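Local coordinates for protein LURP-one-related 15 (Arabidopsis thaliana, PDB 1ZXU) that is of unknown function but might be related to the phospholipid scramblases and the tubby-like family of membrane-tethered transcription factors, at residues R143-C157 against Y160-R173. Numbering follows the deposited sequence.
Sequences RCDFRVKGSWLERSC and YAGESDAIVAQMHR
Glu163 CB lies over one face of the Arg143 guanidinium, 3.2 Å from Arg143 NH2, and Gly162 CA sits over one face of the Arg147 guanidinium. At the Tyr160 ring, whose edge meets Arg147 O, Lys149 crosses at about a right angle with its methylenes, Lys149 CD standing 3.6 Å from Tyr160 CE2, whereas the ammonium is too distant for more than a weak cation-pi attraction. The Phe146 ring has the Tyr160 carbonyl oxygen near its plane at the edge, a water over one face, and meets Phe199 of the C-terminal helix 197-211. Arg155 NH1 lies over one face of the Trp152 ring.

Backbone bonds fix the antiparallel pairing of 146-149 with 160-161: Tyr160 N donates to Arg147 O (2.8 Å), Arg147 N returns a bond to Tyr160 O, and Gly162 N donates to Asp145 O (2.7 Å). The same water donates to both Asp145 O and Glu163 OE1. Bent at chi3 (99°), the Arg147 chain brings NH2 to an in-plane lone pair of Gly162 O at 3.0 Å; the salt bridge from its NH1 to Asp165 is modelled too tightly for its length to be trusted.

Between the hairpin's connecting loop and strand 167-173, Met171 N donates to Cys157 O (2.9 Å). The selenomethionine side chain of Met171, beside Val189, turns at chi3 (-79°) to set CE 3.6 Å from Trp152 CZ3, an apolar contact; its SE makes an oblique Met-aromatic contact, 5.1 Å from the six-membered-ring centroid of Trp152. Trp152 also reaches helix 197-211 at Leu207. The chemistry thus divides: Phe146 and Trp152 face the tubby-like barrel's central helix, while Arg143, Arg147, Lys149, Glu163 and Asp165 gather about the strand pairing, where Asp165 may partly offset the positive charges, though its modelled position leaves the strength doubtful.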
loop_
_atom_site.group_PDB
_atom_site.type_symbol
_atom_site.label_atom_id
_atom_site.label_comp_id
_atom_site.label_asym_id
_atom_site.label_seq_id
_atom_site.Cartn_x
_atom_site.Cartn_y
_atom_site.Cartn_z
ATOM N N ARG A 143 -10.534 17.311 0.012
ATOM C CA ARG A 143 -11.266 16.084 0.092
ATOM C C ARG A 143 -10.212 15.012 -0.231
ATOM O O ARG A 143 -9.536 15.117 -1.240
ATOM C CB ARG A 143 -12.373 16.064 -0.964
ATOM C CG ARG A 143 -13.061 14.696 -1.085
ATOM C CD ARG A 143 -12.980 14.097 -2.521
ATOM N NE ARG A 143 -14.285 13.990 -3.175
ATOM C CZ ARG A 143 -15.316 13.303 -2.684
ATOM N NH1 ARG A 143 -15.207 12.673 -1.519
ATOM N NH2 ARG A 143 -16.468 13.263 -3.346
ATOM N N CYS A 144 -10.057 13.998 0.611
ATOM C CA CYS A 144 -9.161 12.905 0.192
ATOM C C CYS A 144 -9.860 11.991 -0.785
ATOM O O CYS A 144 -11.106 11.926 -0.864
ATOM C CB CYS A 144 -8.631 12.121 1.374
ATOM S SG CYS A 144 -9.929 11.621 2.408
ATOM N N ASP A 145 -9.061 11.241 -1.551
ATOM C CA ASP A 145 -9.567 10.240 -2.477
ATOM C C ASP A 145 -9.794 8.857 -1.860
ATOM O O ASP A 145 -10.664 8.096 -2.299
ATOM C CB ASP A 145 -8.601 10.124 -3.643
ATOM C CG ASP A 145 -8.515 11.455 -4.408
ATOM O OD1 ASP A 145 -9.539 11.831 -5.030
ATOM O OD2 ASP A 145 -7.487 12.144 -4.303
ATOM N N PHE A 146 -9.001 8.541 -0.853
ATOM C CA PHE A 146 -9.224 7.313 -0.044
ATOM C C PHE A 146 -8.913 7.650 1.401
ATOM O O PHE A 146 -8.073 8.554 1.700
ATOM C CB PHE A 146 -8.293 6.160 -0.492
ATOM C CG PHE A 146 -8.474 5.765 -1.941
ATOM C CD1 PHE A 146 -9.355 4.730 -2.266
ATOM C CD2 PHE A 146 -7.797 6.445 -2.967
ATOM C CE1 PHE A 146 -9.539 4.344 -3.632
ATOM C CE2 PHE A 146 -7.967 6.067 -4.311
ATOM C CZ PHE A 146 -8.837 5.033 -4.638
ATOM N N ARG A 147 -9.465 6.854 2.316
ATOM C CA ARG A 147 -9.105 7.008 3.724
ATOM C C ARG A 147 -8.887 5.630 4.349
ATOM O O ARG A 147 -9.520 4.643 3.955
ATOM C CB ARG A 147 -10.143 7.788 4.524
ATOM C CG ARG A 147 -11.560 7.416 4.279
ATOM C CD ARG A 147 -12.462 8.429 5.027
ATOM N NE ARG A 147 -12.960 9.467 4.133
ATOM C CZ ARG A 147 -13.991 9.299 3.313
ATOM N NH1 ARG A 147 -14.626 8.128 3.275
ATOM N NH2 ARG A 147 -14.387 10.298 2.533
ATOM N N VAL A 148 -8.023 5.573 5.343
ATOM C CA VAL A 148 -7.879 4.339 6.110
ATOM C C VAL A 148 -8.330 4.605 7.554
ATOM O O VAL A 148 -7.891 5.576 8.177
ATOM C CB VAL A 148 -6.382 3.898 6.135
ATOM C CG1 VAL A 148 -6.245 2.532 6.833
ATOM C CG2 VAL A 148 -5.766 3.858 4.679
ATOM N N LYS A 149 -9.219 3.754 8.047
ATOM C CA LYS A 149 -9.708 3.839 9.438
ATOM C C LYS A 149 -9.397 2.525 10.141
ATOM O O LYS A 149 -8.880 1.596 9.539
ATOM C CB LYS A 149 -11.206 4.049 9.400
ATOM C CG LYS A 149 -11.621 5.274 8.621
ATOM C CD LYS A 149 -13.170 5.546 8.805
ATOM C CE LYS A 149 -13.510 6.956 8.336
ATOM N NZ LYS A 149 -14.977 7.167 8.076
ATOM N N GLY A 150 -9.674 2.448 11.444
ATOM C CA GLY A 150 -9.466 1.181 12.163
ATOM C C GLY A 150 -8.066 1.158 12.732
ATOM O O GLY A 150 -7.348 2.146 12.636
ATOM N N SER A 151 -7.661 0.025 13.293
ATOM C CA SER A 151 -6.390 -0.039 14.049
ATOM C C SER A 151 -5.421 -1.114 13.560
ATOM O O SER A 151 -5.811 -2.256 13.443
ATOM C CB SER A 151 -6.696 -0.248 15.535
ATOM O OG SER A 151 -5.539 -0.666 16.243
ATOM N N TRP A 152 -4.171 -0.716 13.273
ATOM C CA TRP A 152 -3.118 -1.654 12.894
ATOM C C TRP A 152 -2.937 -2.690 13.973
ATOM O O TRP A 152 -2.902 -3.878 13.694
ATOM C CB TRP A 152 -1.788 -0.930 12.622
ATOM C CG TRP A 152 -0.616 -1.789 12.326
ATOM C CD1 TRP A 152 0.387 -2.135 13.178
ATOM C CD2 TRP A 152 -0.292 -2.389 11.058
ATOM N NE1 TRP A 152 1.313 -2.935 12.518
ATOM C CE2 TRP A 152 0.913 -3.091 11.223
ATOM C CE3 TRP A 152 -0.920 -2.399 9.815
ATOM C CZ2 TRP A 152 1.500 -3.814 10.184
ATOM C CZ3 TRP A 152 -0.334 -3.099 8.771
ATOM C CH2 TRP A 152 0.875 -3.783 8.964
ATOM N N LEU A 153 -2.833 -2.237 15.216
ATOM C CA LEU A 153 -2.555 -3.185 16.299
ATOM C C LEU A 153 -3.725 -4.148 16.581
ATOM O O LEU A 153 -3.494 -5.299 16.970
ATOM C CB LEU A 153 -2.069 -2.455 17.561
ATOM C CG LEU A 153 -0.686 -1.771 17.472
ATOM C CD1 LEU A 153 -0.428 -0.851 18.672
ATOM C CD2 LEU A 153 0.440 -2.750 17.277
ATOM N N GLU A 154 -4.960 -3.733 16.308
ATOM C CA GLU A 154 -6.119 -4.634 16.409
ATOM C C GLU A 154 -6.376 -5.481 15.141
ATOM O O GLU A 154 -7.210 -6.406 15.126
ATOM C CB GLU A 154 -7.390 -3.826 16.779
ATOM C CG GLU A 154 -7.370 -3.414 18.249
ATOM C CD GLU A 154 -8.553 -2.517 18.652
ATOM O OE1 GLU A 154 -9.718 -2.865 18.325
ATOM O OE2 GLU A 154 -8.295 -1.461 19.294
ATOM N N ARG A 155 -5.605 -5.201 14.084
ATOM C CA ARG A 155 -5.791 -5.885 12.791
ATOM C C ARG A 155 -7.163 -5.574 12.188
ATOM O O ARG A 155 -7.775 -6.452 11.542
ATOM C CB ARG A 155 -5.510 -7.420 12.814
ATOM C CG ARG A 155 -4.162 -7.869 13.407
ATOM C CD ARG A 155 -3.028 -6.906 12.998
ATOM N NE ARG A 155 -1.691 -7.440 13.286
ATOM C CZ ARG A 155 -0.564 -6.782 13.105
ATOM N NH1 ARG A 155 -0.586 -5.520 12.706
ATOM N NH2 ARG A 155 0.601 -7.396 13.335
ATOM N N SER A 156 -7.581 -4.312 12.345
ATOM C CA SER A 156 -8.914 -3.921 11.891
ATOM C C SER A 156 -8.973 -2.802 10.869
ATOM O O SER A 156 -10.078 -2.254 10.606
ATOM C CB SER A 156 -9.794 -3.525 13.082
ATOM O OG SER A 156 -9.267 -2.410 13.771
ATOM N N CYS A 157 -7.836 -2.446 10.292
ATOM C CA CYS A 157 -7.794 -1.395 9.276
ATOM C C CYS A 157 -8.733 -1.665 8.131
ATOM O O CYS A 157 -8.857 -2.793 7.667
ATOM C CB CYS A 157 -6.376 -1.281 8.708
ATOM S SG CYS A 157 -5.161 -0.760 10.031
ATOM N N TYR A 160 -11.258 2.933 2.629
ATOM C CA TYR A 160 -12.486 3.393 1.956
ATOM C C TYR A 160 -12.168 4.287 0.791
ATOM O O TYR A 160 -11.163 5.044 0.849
ATOM C CB TYR A 160 -13.284 4.243 2.925
ATOM C CG TYR A 160 -13.720 3.523 4.149
ATOM C CD1 TYR A 160 -14.952 2.871 4.180
ATOM C CD2 TYR A 160 -12.917 3.503 5.272
ATOM C CE1 TYR A 160 -15.381 2.203 5.334
ATOM C CE2 TYR A 160 -13.328 2.835 6.436
ATOM C CZ TYR A 160 -14.551 2.184 6.440
ATOM O OH TYR A 160 -14.941 1.555 7.593
ATOM N N ALA A 161 -13.021 4.234 -0.248
ATOM C CA ALA A 161 -12.990 5.187 -1.360
ATOM C C ALA A 161 -13.646 6.460 -0.835
ATOM O O ALA A 161 -14.653 6.417 -0.114
ATOM C CB ALA A 161 -13.783 4.638 -2.580
ATOM N N GLY A 162 -13.038 7.601 -1.126
ATOM C CA GLY A 162 -13.459 8.865 -0.520
ATOM C C GLY A 162 -14.882 9.258 -0.939
ATOM O O GLY A 162 -15.701 9.629 -0.091
ATOM N N GLU A 163 -15.172 9.177 -2.237
ATOM C CA GLU A 163 -16.359 9.844 -2.819
ATOM C C GLU A 163 -17.641 9.020 -2.771
ATOM O O GLU A 163 -18.664 9.416 -3.352
ATOM C CB GLU A 163 -16.076 10.265 -4.281
ATOM C CG GLU A 163 -16.077 9.113 -5.328
ATOM C CD GLU A 163 -15.396 7.841 -4.816
ATOM O OE1 GLU A 163 -14.248 7.942 -4.320
ATOM O OE2 GLU A 163 -16.013 6.753 -4.892
ATOM N N SER A 164 -17.570 7.867 -2.116
ATOM C CA SER A 164 -18.693 6.928 -2.040
ATOM C C SER A 164 -18.661 6.248 -0.692
ATOM O O SER A 164 -19.659 5.648 -0.247
ATOM C CB SER A 164 -18.591 5.872 -3.141
ATOM O OG SER A 164 -17.383 5.120 -3.022
ATOM N N ASP A 165 -17.504 6.353 -0.049
ATOM C CA ASP A 165 -17.195 5.638 1.175
ATOM C C ASP A 165 -17.364 4.111 1.027
ATOM O O ASP A 165 -17.701 3.444 2.004
ATOM C CB ASP A 165 -18.000 6.152 2.378
ATOM C CG ASP A 165 -17.133 6.918 3.347
ATOM O OD1 ASP A 165 -16.125 6.337 3.814
ATOM O OD2 ASP A 165 -17.447 8.101 3.638
ATOM N N ALA A 166 -17.087 3.590 -0.165
ATOM C CA ALA A 166 -17.156 2.141 -0.439
ATOM C C ALA A 166 -15.880 1.538 0.181
ATOM O O ALA A 166 -14.824 2.134 0.046
ATOM C CB ALA A 166 -17.148 1.894 -1.918
ATOM N N ILE A 167 -15.996 0.396 0.817
ATOM C CA ILE A 167 -14.763 -0.330 1.327
ATOM C C ILE A 167 -14.050 -0.935 0.120
ATOM O O ILE A 167 -14.648 -1.643 -0.684
ATOM C CB ILE A 167 -15.145 -1.461 2.262
ATOM C CG1 ILE A 167 -15.687 -0.880 3.559
ATOM C CG2 ILE A 167 -13.931 -2.366 2.632
ATOM C CD1 ILE A 167 -16.411 -1.935 4.378
ATOM N N VAL A 168 -12.736 -0.645 0.009
ATOM C CA VAL A 168 -11.916 -1.235 -1.044
ATOM C C VAL A 168 -10.952 -2.324 -0.531
ATOM O O VAL A 168 -10.476 -3.120 -1.324
ATOM C CB VAL A 168 -11.137 -0.173 -1.874
ATOM C CG1 VAL A 168 -12.148 0.796 -2.584
ATOM C CG2 VAL A 168 -10.224 0.596 -1.019
ATOM N N ALA A 169 -10.688 -2.307 0.769
ATOM C CA ALA A 169 -9.857 -3.343 1.396
ATOM C C ALA A 169 -10.127 -3.439 2.869
ATOM O O ALA A 169 -10.468 -2.436 3.507
ATOM C CB ALA A 169 -8.363 -3.074 1.176
ATOM N N GLN A 170 -9.936 -4.632 3.390
ATOM C CA GLN A 170 -10.228 -4.867 4.806
ATOM C C GLN A 170 -9.215 -5.831 5.451
ATOM O O GLN A 170 -9.009 -6.917 4.933
ATOM C CB GLN A 170 -11.636 -5.504 4.849
ATOM C CG GLN A 170 -12.036 -6.166 6.144
ATOM C CD GLN A 170 -12.708 -5.197 7.037
ATOM O OE1 GLN A 170 -13.794 -4.721 6.701
ATOM N NE2 GLN A 170 -12.058 -4.839 8.166
HETATM N N MSE A 171 -8.639 -5.420 6.571
HETATM C CA MSE A 171 -7.771 -6.270 7.347
HETATM C C MSE A 171 -8.552 -7.232 8.256
HETATM O O MSE A 171 -9.655 -6.888 8.735
HETATM C CB MSE A 171 -6.859 -5.360 8.193
HETATM C CG MSE A 171 -5.674 -6.087 8.783
HETATM SE SE MSE A 171 -4.556 -4.721 9.567
HETATM C CE MSE A 171 -3.703 -4.105 7.922
ATOM N N HIS A 172 -8.003 -8.444 8.441
ATOM C CA HIS A 172 -8.593 -9.479 9.345
ATOM C C HIS A 172 -7.477 -10.065 10.170
ATOM O O HIS A 172 -6.403 -10.308 9.641
ATOM C CB HIS A 172 -9.148 -10.687 8.565
ATOM C CG HIS A 172 -9.922 -10.339 7.355
ATOM N ND1 HIS A 172 -9.370 -10.356 6.090
ATOM C CD2 HIS A 172 -11.227 -9.994 7.203
ATOM C CE1 HIS A 172 -10.298 -10.009 5.216
ATOM N NE2 HIS A 172 -11.430 -9.784 5.862
ATOM N N ARG A 173 -7.737 -10.308 11.452
ATOM C CA ARG A 173 -6.737 -10.923 12.325
ATOM C C ARG A 173 -6.738 -12.398 12.062
ATOM O O ARG A 173 -7.809 -12.978 11.890
ATOM C CB ARG A 173 -7.065 -10.679 13.816
ATOM C CG ARG A 173 -5.958 -11.219 14.714
ATOM C CD ARG A 173 -5.917 -10.541 16.074
ATOM N NE ARG A 173 -7.058 -10.909 16.891
ATOM C CZ ARG A 173 -7.100 -11.956 17.718
ATOM N NH1 ARG A 173 -6.056 -12.777 17.844
ATOM N NH2 ARG A 173 -8.208 -12.197 18.416
HETATM O O HOH W 1 -11.647 7.647 -4.916
#